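Local coordinates for protein caspase Nc subunit 1 (PDB 2FP3) that acts as the initiator cysteine protease of the fly apoptotic cascade, helping to activate the caspases that carry out cell death, at residues A[87-90]-A[91-95]; A[122-125]-A[126-129]; A[254-257]-A[258-262]; A[261-264]-A[265-269]. The protein carries 2 engineered substitutions. One frame throughout, in Å; residues are numbered along the deposited sequence.

All four contacts are local, made within single helices or at their ends, inside the caspase domain. Contact 1 comes first along the chain, on helix 82-95; contact 2 follows where helix 122-126 runs out before strand 130-139; contacts 3 and 4 share Q261 and V262 on helix 251-266, their centres about 10 Å apart. The centres of contacts 1 and 3 are about 11 Å apart, and the two helices meet there: C260 packs on S88, L89 and L92, while L92 also touches M263 of contact 4. Contact 2 stands apart, about 25 Å from contact 3 between centres. Two helices distant in sequence thus pack together beside the central sheet of the protease.

Contact 1: residues A[87-90]-A[91-95]; sequences KSLI and HLFQE
L89 and F93 lie one turn apart on helix 82-95 and run side by side in the same direction, with L89 CD2 3.9 Å from F93 CE1 at the ring's rim. This is the tight side of the contact. The F93 ring is turned so that L89 O sits at its edge, near its plane, 3.1 Å from F93 CD1, while CG of L92 lies above one face, toward its rim. The same carbonyl oxygen accepts the amide of F93, with F93 N 2.9 Å from L89 O. L89 continues onto M66, V133 and M135 of the sheet, and F93 meets the ring of F98.

I90 and Q94 also run alongside each other, CG2 of I90 standing 4.1 Å from CD of Q94, on a flank covered by M66 of strand 62-68 and loop residue Y27. With CG anti to its carbonyl carbon (chi1 -79°) and the chain extended beyond, Q94 carries its amide past I90 to G29, whose carbonyl receives NE2. Both ring nitrogens of buried H91 are bonded, ND1 to V31 O and NE2 to P34 O; this suggests a ring protonated on both nitrogens. The loose side belongs to K87, exposed and poorly ordered, with Q94 partly exposed. Because it joins parallel neighbouring strands 62-68 and 98-103, helix 82-95 is the helix of a beta-alpha-beta crossover of the caspase fold.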
loop_
_atom_site.group_PDB
_atom_site.type_symbol
_atom_site.label_atom_id
_atom_site.label_comp_id
_atom_site.label_asym_id
_atom_site.label_seq_id
_atom_site.Cartn_x
_atom_site.Cartn_y
_atom_site.Cartn_z
ATOM N N LYS A 87 -0.974 -10.472 -8.023
ATOM C CA LYS A 87 -1.155 -10.247 -9.454
ATOM C C LYS A 87 -1.847 -8.915 -9.706
ATOM O O LYS A 87 -1.413 -8.124 -10.547
ATOM C CB LYS A 87 -1.988 -11.372 -10.077
ATOM C CG LYS A 87 -1.464 -12.781 -9.814
ATOM C CD LYS A 87 -2.431 -13.840 -10.354
ATOM C CE LYS A 87 -2.066 -15.252 -9.897
ATOM N NZ LYS A 87 -0.760 -15.721 -10.437
ATOM N N SER A 88 -2.932 -8.668 -8.982
ATOM C CA SER A 88 -3.675 -7.425 -9.131
ATOM C C SER A 88 -2.787 -6.212 -8.832
ATOM O O SER A 88 -2.725 -5.264 -9.617
ATOM C CB SER A 88 -4.881 -7.418 -8.189
ATOM O OG SER A 88 -5.800 -8.452 -8.508
ATOM N N LEU A 89 -2.095 -6.240 -7.697
ATOM C CA LEU A 89 -1.240 -5.121 -7.337
ATOM C C LEU A 89 -0.135 -4.915 -8.363
ATOM O O LEU A 89 0.089 -3.789 -8.820
ATOM C CB LEU A 89 -0.642 -5.330 -5.943
ATOM C CG LEU A 89 -1.648 -5.182 -4.794
ATOM C CD1 LEU A 89 -1.059 -5.730 -3.508
ATOM C CD2 LEU A 89 -2.042 -3.722 -4.640
ATOM N N ILE A 90 0.553 -5.992 -8.736
ATOM C CA ILE A 90 1.623 -5.870 -9.714
ATOM C C ILE A 90 1.079 -5.288 -11.011
ATOM O O ILE A 90 1.603 -4.302 -11.526
ATOM C CB ILE A 90 2.309 -7.233 -9.978
ATOM C CG1 ILE A 90 3.154 -7.612 -8.761
ATOM C CG2 ILE A 90 3.220 -7.149 -11.211
ATOM C CD1 ILE A 90 3.581 -9.075 -8.725
ATOM N N HIS A 91 0.018 -5.884 -11.533
ATOM C CA HIS A 91 -0.570 -5.377 -12.762
ATOM C C HIS A 91 -0.870 -3.875 -12.660
ATOM O O HIS A 91 -0.443 -3.085 -13.503
ATOM C CB HIS A 91 -1.864 -6.124 -13.084
ATOM C CG HIS A 91 -2.691 -5.449 -14.131
ATOM N ND1 HIS A 91 -2.280 -5.335 -15.442
ATOM C CD2 HIS A 91 -3.867 -4.788 -14.047
ATOM C CE1 HIS A 91 -3.167 -4.628 -16.119
ATOM N NE2 HIS A 91 -4.139 -4.283 -15.295
ATOM N N LEU A 92 -1.610 -3.491 -11.627
ATOM C CA LEU A 92 -1.976 -2.094 -11.417
ATOM C C LEU A 92 -0.791 -1.137 -11.361
ATOM O O LEU A 92 -0.826 -0.053 -11.970
ATOM C CB LEU A 92 -2.774 -1.941 -10.120
ATOM C CG LEU A 92 -2.980 -0.500 -9.643
ATOM C CD1 LEU A 92 -3.845 0.237 -10.642
ATOM C CD2 LEU A 92 -3.636 -0.499 -8.262
ATOM N N PHE A 93 0.254 -1.516 -10.628
ATOM C CA PHE A 93 1.396 -0.628 -10.518
ATOM C C PHE A 93 2.306 -0.616 -11.734
ATOM O O PHE A 93 3.070 0.337 -11.928
ATOM C CB PHE A 93 2.154 -0.881 -9.208
ATOM C CG PHE A 93 1.426 -0.343 -8.004
ATOM C CD1 PHE A 93 0.537 -1.142 -7.293
ATOM C CD2 PHE A 93 1.519 1.007 -7.671
ATOM C CE1 PHE A 93 -0.257 -0.608 -6.280
ATOM C CE2 PHE A 93 0.725 1.554 -6.657
ATOM C CZ PHE A 93 -0.168 0.739 -5.963
ATOM N N GLN A 94 2.220 -1.652 -12.567
ATOM C CA GLN A 94 3.006 -1.656 -13.800
ATOM C C GLN A 94 2.397 -0.596 -14.711
ATOM O O GLN A 94 3.107 0.118 -15.408
ATOM C CB GLN A 94 2.947 -3.006 -14.499
ATOM C CG GLN A 94 3.853 -4.050 -13.888
ATOM C CD GLN A 94 3.972 -5.281 -14.754
ATOM O OE1 GLN A 94 2.966 -5.840 -15.207
ATOM N NE2 GLN A 94 5.206 -5.722 -14.989
ATOM N N GLU A 95 1.072 -0.489 -14.682
ATOM C CA GLU A 95 0.365 0.486 -15.490
ATOM C C GLU A 95 0.556 1.887 -14.913
ATOM O O GLU A 95 0.353 2.888 -15.611
ATOM C CB GLU A 95 -1.119 0.127 -15.555
ATOM C CG GLU A 95 -1.364 -1.293 -16.035
ATOM C CD GLU A 95 -0.954 -1.508 -17.486
ATOM O OE1 GLU A 95 -0.637 -2.661 -17.848
ATOM O OE2 GLU A 95 -0.960 -0.536 -18.267
#

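Contact 2: residues A[122-125]-A[126-129]; sequences SYVQ and NTEC
V124 and T127 face the same way at the C-terminal end of helix 122-126, where the chain leaves the helix to enter strand 130-139 of the caspase domain. Their methyl groups meet loosely, V124 CG1 lying 4.2 Å from T127 CG2. For T127 the first torsion decides what touches: OG1 is anti to the backbone N (chi1 -167°), which leaves CG2 between the N and the carbonyl carbon and turns that methyl back against the last helical turn, 3.2 Å from V124 O. Both side chains go on to V63 of strand 62-68, so the pair forms the inner side of the turn.

On the exposed side Q125 and N126 also run side by side. Their amide planes are almost parallel, 10° apart, yet the groups do not join; the nearest meeting of the two side chains is CG of Q125 with OD1 of N126, at 3.7 Å.

The backbone bonds show the helix giving way: N126 N reaches S122 O only weakly, at 3.4 Å. K175 supports this end from outside, its NZ bonding to the carbonyl oxygens of Q125 and T127 and weakly to that of V124. The lysine charge probably offsets the partial negative charge of the helix C-terminus. V124 O thus has two weak partners, K175 NZ and, in an i+3 to i bond of the 3-10 type, T127 N, 3.2 Å away with an N-H...O angle of 150°.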
loop_
_atom_site.group_PDB
_atom_site.type_symbol
_atom_site.label_atom_id
_atom_site.label_comp_id
_atom_site.label_asym_id
_atom_site.label_seq_id
_atom_site.Cartn_x
_atom_site.Cartn_y
_atom_site.Cartn_z
ATOM N N SER A 122 19.038 3.253 -4.646
ATOM C CA SER A 122 19.204 4.350 -5.573
ATOM C C SER A 122 17.819 4.572 -6.182
ATOM O O SER A 122 17.441 5.697 -6.485
ATOM C CB SER A 122 20.212 3.971 -6.668
ATOM O OG SER A 122 19.814 2.776 -7.330
ATOM N N TYR A 123 17.056 3.493 -6.333
ATOM C CA TYR A 123 15.715 3.593 -6.921
ATOM C C TYR A 123 14.801 4.546 -6.165
ATOM O O TYR A 123 14.150 5.404 -6.759
ATOM C CB TYR A 123 15.032 2.219 -6.990
ATOM C CG TYR A 123 15.713 1.208 -7.887
ATOM C CD1 TYR A 123 16.542 0.215 -7.352
ATOM C CD2 TYR A 123 15.515 1.230 -9.273
ATOM C CE1 TYR A 123 17.157 -0.736 -8.175
ATOM C CE2 TYR A 123 16.124 0.283 -10.104
ATOM C CZ TYR A 123 16.941 -0.693 -9.547
ATOM O OH TYR A 123 17.540 -1.624 -10.359
ATOM N N VAL A 124 14.740 4.375 -4.853
ATOM C CA VAL A 124 13.898 5.223 -4.030
ATOM C C VAL A 124 14.468 6.631 -3.902
ATOM O O VAL A 124 13.726 7.600 -3.734
ATOM C CB VAL A 124 13.714 4.608 -2.627
ATOM C CG1 VAL A 124 13.111 5.633 -1.690
ATOM C CG2 VAL A 124 12.812 3.375 -2.717
ATOM N N GLN A 125 15.787 6.742 -3.983
ATOM C CA GLN A 125 16.441 8.035 -3.862
ATOM C C GLN A 125 15.883 9.026 -4.869
ATOM O O GLN A 125 15.710 10.206 -4.565
ATOM C CB GLN A 125 17.954 7.879 -4.064
ATOM C CG GLN A 125 18.719 9.185 -4.149
ATOM C CD GLN A 125 20.227 8.981 -4.154
ATOM O OE1 GLN A 125 20.750 8.117 -4.866
ATOM N NE2 GLN A 125 20.933 9.782 -3.366
ATOM N N ASN A 126 15.574 8.544 -6.065
ATOM C CA ASN A 126 15.064 9.426 -7.096
ATOM C C ASN A 126 13.599 9.239 -7.466
ATOM O O ASN A 126 13.100 9.897 -8.385
ATOM C CB ASN A 126 15.940 9.285 -8.337
ATOM C CG ASN A 126 17.395 9.586 -8.041
ATOM O OD1 ASN A 126 17.717 10.599 -7.394
ATOM N ND2 ASN A 126 18.283 8.715 -8.496
ATOM N N THR A 127 12.902 8.357 -6.755
ATOM C CA THR A 127 11.514 8.119 -7.074
ATOM C C THR A 127 10.657 9.268 -6.586
ATOM O O THR A 127 11.028 9.986 -5.648
ATOM C CB THR A 127 10.994 6.797 -6.458
ATOM O OG1 THR A 127 9.733 6.480 -7.052
ATOM C CG2 THR A 127 10.823 6.918 -4.935
ATOM N N GLU A 128 9.503 9.434 -7.221
ATOM C CA GLU A 128 8.590 10.499 -6.853
ATOM C C GLU A 128 7.592 10.060 -5.798
ATOM O O GLU A 128 7.009 10.903 -5.125
ATOM C CB GLU A 128 7.809 10.988 -8.085
ATOM C CG GLU A 128 8.646 11.733 -9.126
ATOM C CD GLU A 128 7.871 12.037 -10.392
ATOM O OE1 GLU A 128 7.500 11.094 -11.115
ATOM O OE2 GLU A 128 7.631 13.227 -10.662
ATOM N N CYS A 129 7.405 8.751 -5.642
ATOM C CA CYS A 129 6.406 8.240 -4.704
ATOM C C CYS A 129 6.713 6.834 -4.171
ATOM O O CYS A 129 7.218 5.974 -4.901
ATOM C CB CYS A 129 5.039 8.242 -5.413
ATOM S SG CYS A 129 3.654 7.531 -4.499
#

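Contact 3: residues A[254-257]-A[258-262]; sequences WYIQ and KFCQV
C260 meets I256 one turn back on helix 251-266, through its sulfur and the isoleucine branch methyl. Followed outward, its CB lies 3.7 Å from I256 O, the carbonyl that also takes the backbone amide of C260. SG is anti to the carbonyl carbon (chi1 -67°), which lays the sulfur back along the preceding turn, 3.4 Å from I256 O and 4.3 Å from I256 CG2. Both lie on the same side of the sulfur; its other side is turned to S88, L89 and L92 of helix 82-95.

The turns beneath are held by regular backbone bonds. C260 N donates to I256 O nearly straight (N-H...O 165°), and K258 N does likewise to W254 O at 3.0 Å. F259 N to Y255 O, at 2.8 Å, is more bent. F259 swings CG anti to its backbone N (chi1 175°), sending the ring away from the preceding turn, although its CB still touches Y255 O at 3.3 Å. In the same way K258 CB rests 3.3 Å from W254 O.

Each flank of the helix has its own neighbour. Y255 and F259 both pack on M180 of strand 177-181, and the side chain of Y255 lies about 10 Å from that of A184, an altered residue at the inferred active-site position. W254 makes a cation-pi contact with K286 and touches V283, while K258, F259 and V262 reach helix 272-284. With C260 against helix 82-95, helix 251-266 sits between two other helices and the sheet of the caspase fold.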
loop_
_atom_site.group_PDB
_atom_site.type_symbol
_atom_site.label_atom_id
_atom_site.label_comp_id
_atom_site.label_asym_id
_atom_site.label_seq_id
_atom_site.Cartn_x
_atom_site.Cartn_y
_atom_site.Cartn_z
ATOM N N TRP A 254 -10.529 -8.490 -0.366
ATOM C CA TRP A 254 -11.649 -7.795 -0.987
ATOM C C TRP A 254 -11.321 -6.303 -1.038
ATOM O O TRP A 254 -11.642 -5.610 -2.004
ATOM C CB TRP A 254 -12.925 -8.035 -0.180
ATOM C CG TRP A 254 -14.164 -7.713 -0.939
ATOM C CD1 TRP A 254 -15.118 -6.800 -0.600
ATOM C CD2 TRP A 254 -14.587 -8.295 -2.179
ATOM N NE1 TRP A 254 -16.111 -6.775 -1.552
ATOM C CE2 TRP A 254 -15.811 -7.684 -2.531
ATOM C CE3 TRP A 254 -14.051 -9.274 -3.027
ATOM C CZ2 TRP A 254 -16.508 -8.018 -3.699
ATOM C CZ3 TRP A 254 -14.745 -9.606 -4.189
ATOM C CH2 TRP A 254 -15.961 -8.980 -4.511
ATOM N N TYR A 255 -10.677 -5.820 0.021
ATOM C CA TYR A 255 -10.249 -4.430 0.106
ATOM C C TYR A 255 -9.272 -4.175 -1.044
ATOM O O TYR A 255 -9.429 -3.226 -1.818
ATOM C CB TYR A 255 -9.532 -4.189 1.435
ATOM C CG TYR A 255 -8.876 -2.835 1.524
ATOM C CD1 TYR A 255 -9.600 -1.714 1.923
ATOM C CD2 TYR A 255 -7.528 -2.670 1.206
ATOM C CE1 TYR A 255 -9.002 -0.464 2.014
ATOM C CE2 TYR A 255 -6.918 -1.418 1.291
ATOM C CZ TYR A 255 -7.662 -0.320 1.702
ATOM O OH TYR A 255 -7.062 0.913 1.843
ATOM N N ILE A 256 -8.262 -5.035 -1.145
ATOM C CA ILE A 256 -7.254 -4.932 -2.193
ATOM C C ILE A 256 -7.846 -4.982 -3.595
ATOM O O ILE A 256 -7.489 -4.172 -4.456
ATOM C CB ILE A 256 -6.210 -6.050 -2.075
ATOM C CG1 ILE A 256 -5.290 -5.770 -0.896
ATOM C CG2 ILE A 256 -5.388 -6.140 -3.349
ATOM C CD1 ILE A 256 -4.322 -6.883 -0.629
ATOM N N GLN A 257 -8.740 -5.935 -3.832
ATOM C CA GLN A 257 -9.343 -6.054 -5.152
ATOM C C GLN A 257 -10.132 -4.807 -5.516
ATOM O O GLN A 257 -9.979 -4.262 -6.614
ATOM C CB GLN A 257 -10.247 -7.288 -5.218
ATOM C CG GLN A 257 -9.487 -8.599 -5.051
ATOM C CD GLN A 257 -8.361 -8.758 -6.062
ATOM O OE1 GLN A 257 -7.226 -9.078 -5.699
ATOM N NE2 GLN A 257 -8.672 -8.536 -7.336
ATOM N N LYS A 258 -10.965 -4.348 -4.587
ATOM C CA LYS A 258 -11.784 -3.170 -4.812
ATOM C C LYS A 258 -10.877 -1.964 -5.037
ATOM O O LYS A 258 -11.176 -1.076 -5.846
ATOM C CB LYS A 258 -12.695 -2.928 -3.608
ATOM C CG LYS A 258 -13.923 -2.111 -3.949
ATOM C CD LYS A 258 -14.774 -2.815 -5.004
ATOM C CE LYS A 258 -15.901 -1.917 -5.498
ATOM N NZ LYS A 258 -16.769 -2.570 -6.517
ATOM N N PHE A 259 -9.764 -1.938 -4.308
ATOM C CA PHE A 259 -8.804 -0.853 -4.438
ATOM C C PHE A 259 -8.244 -0.799 -5.857
ATOM O O PHE A 259 -8.231 0.258 -6.494
ATOM C CB PHE A 259 -7.655 -1.038 -3.450
ATOM C CG PHE A 259 -6.561 -0.029 -3.612
ATOM C CD1 PHE A 259 -6.824 1.331 -3.458
ATOM C CD2 PHE A 259 -5.271 -0.431 -3.939
ATOM C CE1 PHE A 259 -5.816 2.275 -3.628
ATOM C CE2 PHE A 259 -4.256 0.512 -4.110
ATOM C CZ PHE A 259 -4.532 1.862 -3.955
ATOM N N CYS A 260 -7.775 -1.943 -6.348
ATOM C CA CYS A 260 -7.218 -2.008 -7.687
ATOM C C CYS A 260 -8.276 -1.674 -8.721
ATOM O O CYS A 260 -7.976 -1.033 -9.733
ATOM C CB CYS A 260 -6.642 -3.392 -7.958
ATOM S SG CYS A 260 -5.197 -3.790 -6.947
ATOM N N GLN A 261 -9.515 -2.099 -8.477
ATOM C CA GLN A 261 -10.584 -1.801 -9.424
ATOM C C GLN A 261 -10.787 -0.296 -9.493
ATOM O O GLN A 261 -10.789 0.285 -10.582
ATOM C CB GLN A 261 -11.898 -2.483 -9.018
ATOM C CG GLN A 261 -11.788 -3.994 -8.847
ATOM C CD GLN A 261 -13.135 -4.675 -8.622
ATOM O OE1 GLN A 261 -13.957 -4.214 -7.824
ATOM N NE2 GLN A 261 -13.355 -5.790 -9.317
ATOM N N VAL A 262 -10.952 0.329 -8.325
ATOM C CA VAL A 262 -11.163 1.777 -8.226
ATOM C C VAL A 262 -9.964 2.547 -8.777
ATOM O O VAL A 262 -10.119 3.590 -9.412
ATOM C CB VAL A 262 -11.396 2.211 -6.756
ATOM C CG1 VAL A 262 -11.528 3.738 -6.669
ATOM C CG2 VAL A 262 -12.646 1.523 -6.205
#

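Contact 4: residues A[261-264]-A[265-269]; sequences QVMA and DHAHD
H266 has CG anti to its carbonyl carbon (chi1 -54°), which folds the imidazole back over the preceding turn toward V262 at the C-terminal end of helix 251-266 in the caspase domain. There the ring and the valine cross obliquely, with V262 CG1 3.8 Å from H266 ND1. The V262 oxygen is held by two N-H groups of the same histidine: H266 N lies 2.9 Å from V262 O, and ND1 reaches it in a weak, bent bond at 3.3 Å. Over one face of the ring, toward its rim, lies CB of D265.

M263 and A267 continue the turn. A267 N bonds to M263 O at 2.8 Å, and the alanine CB points back toward the helix, A267 CB lying 3.0 Å from M263 O; its contact with the methionine sulfur is loose, A267 CB to M263 SD being 4.5 Å. M263 itself is buried against loop residues L96 and F309 and against I275 of helix 272-284.

Further along, H268 turns back to D265. D265 O lies at the edge of the H268 ring, in its plane, and takes a weak bond from NE2 at 2.9 Å with an N-H...O angle of only 119°.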
loop_
_atom_site.group_PDB
_atom_site.type_symbol
_atom_site.label_atom_id
_atom_site.label_comp_id
_atom_site.label_asym_id
_atom_site.label_seq_id
_atom_site.Cartn_x
_atom_site.Cartn_y
_atom_site.Cartn_z
ATOM N N GLN A 261 -9.515 -2.099 -8.477
ATOM C CA GLN A 261 -10.584 -1.801 -9.424
ATOM C C GLN A 261 -10.787 -0.296 -9.493
ATOM O O GLN A 261 -10.789 0.285 -10.582
ATOM C CB GLN A 261 -11.898 -2.483 -9.018
ATOM C CG GLN A 261 -11.788 -3.994 -8.847
ATOM C CD GLN A 261 -13.135 -4.675 -8.622
ATOM O OE1 GLN A 261 -13.957 -4.214 -7.824
ATOM N NE2 GLN A 261 -13.355 -5.790 -9.317
ATOM N N VAL A 262 -10.952 0.329 -8.325
ATOM C CA VAL A 262 -11.163 1.777 -8.226
ATOM C C VAL A 262 -9.964 2.547 -8.777
ATOM O O VAL A 262 -10.119 3.590 -9.412
ATOM C CB VAL A 262 -11.396 2.211 -6.756
ATOM C CG1 VAL A 262 -11.528 3.738 -6.669
ATOM C CG2 VAL A 262 -12.646 1.523 -6.205
ATOM N N MET A 263 -8.763 2.041 -8.513
ATOM C CA MET A 263 -7.561 2.677 -9.019
ATOM C C MET A 263 -7.598 2.607 -10.550
ATOM O O MET A 263 -7.387 3.609 -11.226
ATOM C CB MET A 263 -6.316 1.954 -8.488
ATOM C CG MET A 263 -5.926 2.317 -7.065
ATOM S SD MET A 263 -5.252 3.998 -6.965
ATOM C CE MET A 263 -3.548 3.679 -7.443
ATOM N N ALA A 264 -7.890 1.424 -11.084
ATOM C CA ALA A 264 -7.949 1.219 -12.527
ATOM C C ALA A 264 -8.906 2.166 -13.238
ATOM O O ALA A 264 -8.597 2.665 -14.321
ATOM C CB ALA A 264 -8.339 -0.216 -12.829
ATOM N N ASP A 265 -10.064 2.420 -12.634
ATOM C CA ASP A 265 -11.048 3.296 -13.258
ATOM C C ASP A 265 -10.911 4.778 -12.936
ATOM O O ASP A 265 -11.350 5.621 -13.719
ATOM C CB ASP A 265 -12.466 2.830 -12.907
ATOM C CG ASP A 265 -12.743 1.386 -13.355
ATOM O OD1 ASP A 265 -12.421 1.043 -14.518
ATOM O OD2 ASP A 265 -13.292 0.598 -12.551
ATOM N N HIS A 266 -10.279 5.120 -11.816
ATOM C CA HIS A 266 -10.179 6.530 -11.466
ATOM C C HIS A 266 -8.812 7.168 -11.243
ATOM O O HIS A 266 -8.727 8.384 -11.094
ATOM C CB HIS A 266 -11.051 6.794 -10.245
ATOM C CG HIS A 266 -12.466 6.352 -10.414
ATOM N ND1 HIS A 266 -12.973 5.226 -9.799
ATOM C CD2 HIS A 266 -13.476 6.872 -11.149
ATOM C CE1 HIS A 266 -14.237 5.074 -10.148
ATOM N NE2 HIS A 266 -14.567 6.059 -10.966
ATOM N N ALA A 267 -7.750 6.376 -11.212
ATOM C CA ALA A 267 -6.416 6.932 -10.999
ATOM C C ALA A 267 -6.042 8.032 -12.009
ATOM O O ALA A 267 -5.281 8.944 -11.701
ATOM C CB ALA A 267 -5.375 5.809 -11.031
ATOM N N HIS A 268 -6.586 7.937 -13.211
ATOM C CA HIS A 268 -6.326 8.911 -14.273
ATOM C C HIS A 268 -6.941 10.266 -13.969
ATOM O O HIS A 268 -6.548 11.272 -14.556
ATOM C CB HIS A 268 -6.964 8.426 -15.570
ATOM C CG HIS A 268 -8.463 8.407 -15.518
ATOM N ND1 HIS A 268 -9.234 9.518 -15.790
ATOM C CD2 HIS A 268 -9.331 7.430 -15.155
ATOM C CE1 HIS A 268 -10.510 9.230 -15.598
ATOM N NE2 HIS A 268 -10.596 7.969 -15.212
ATOM N N ASP A 269 -7.894 10.285 -13.041
ATOM C CA ASP A 269 -8.638 11.504 -12.738
ATOM C C ASP A 269 -8.739 11.936 -11.273
ATOM O O ASP A 269 -8.927 13.121 -10.974
ATOM C CB ASP A 269 -10.066 11.314 -13.258
ATOM C CG ASP A 269 -10.646 12.565 -13.849
ATOM O OD1 ASP A 269 -10.060 13.645 -13.627
ATOM O OD2 ASP A 269 -11.692 12.469 -14.529
HETATM O O HOH W 1 -7.141 5.586 -13.883
#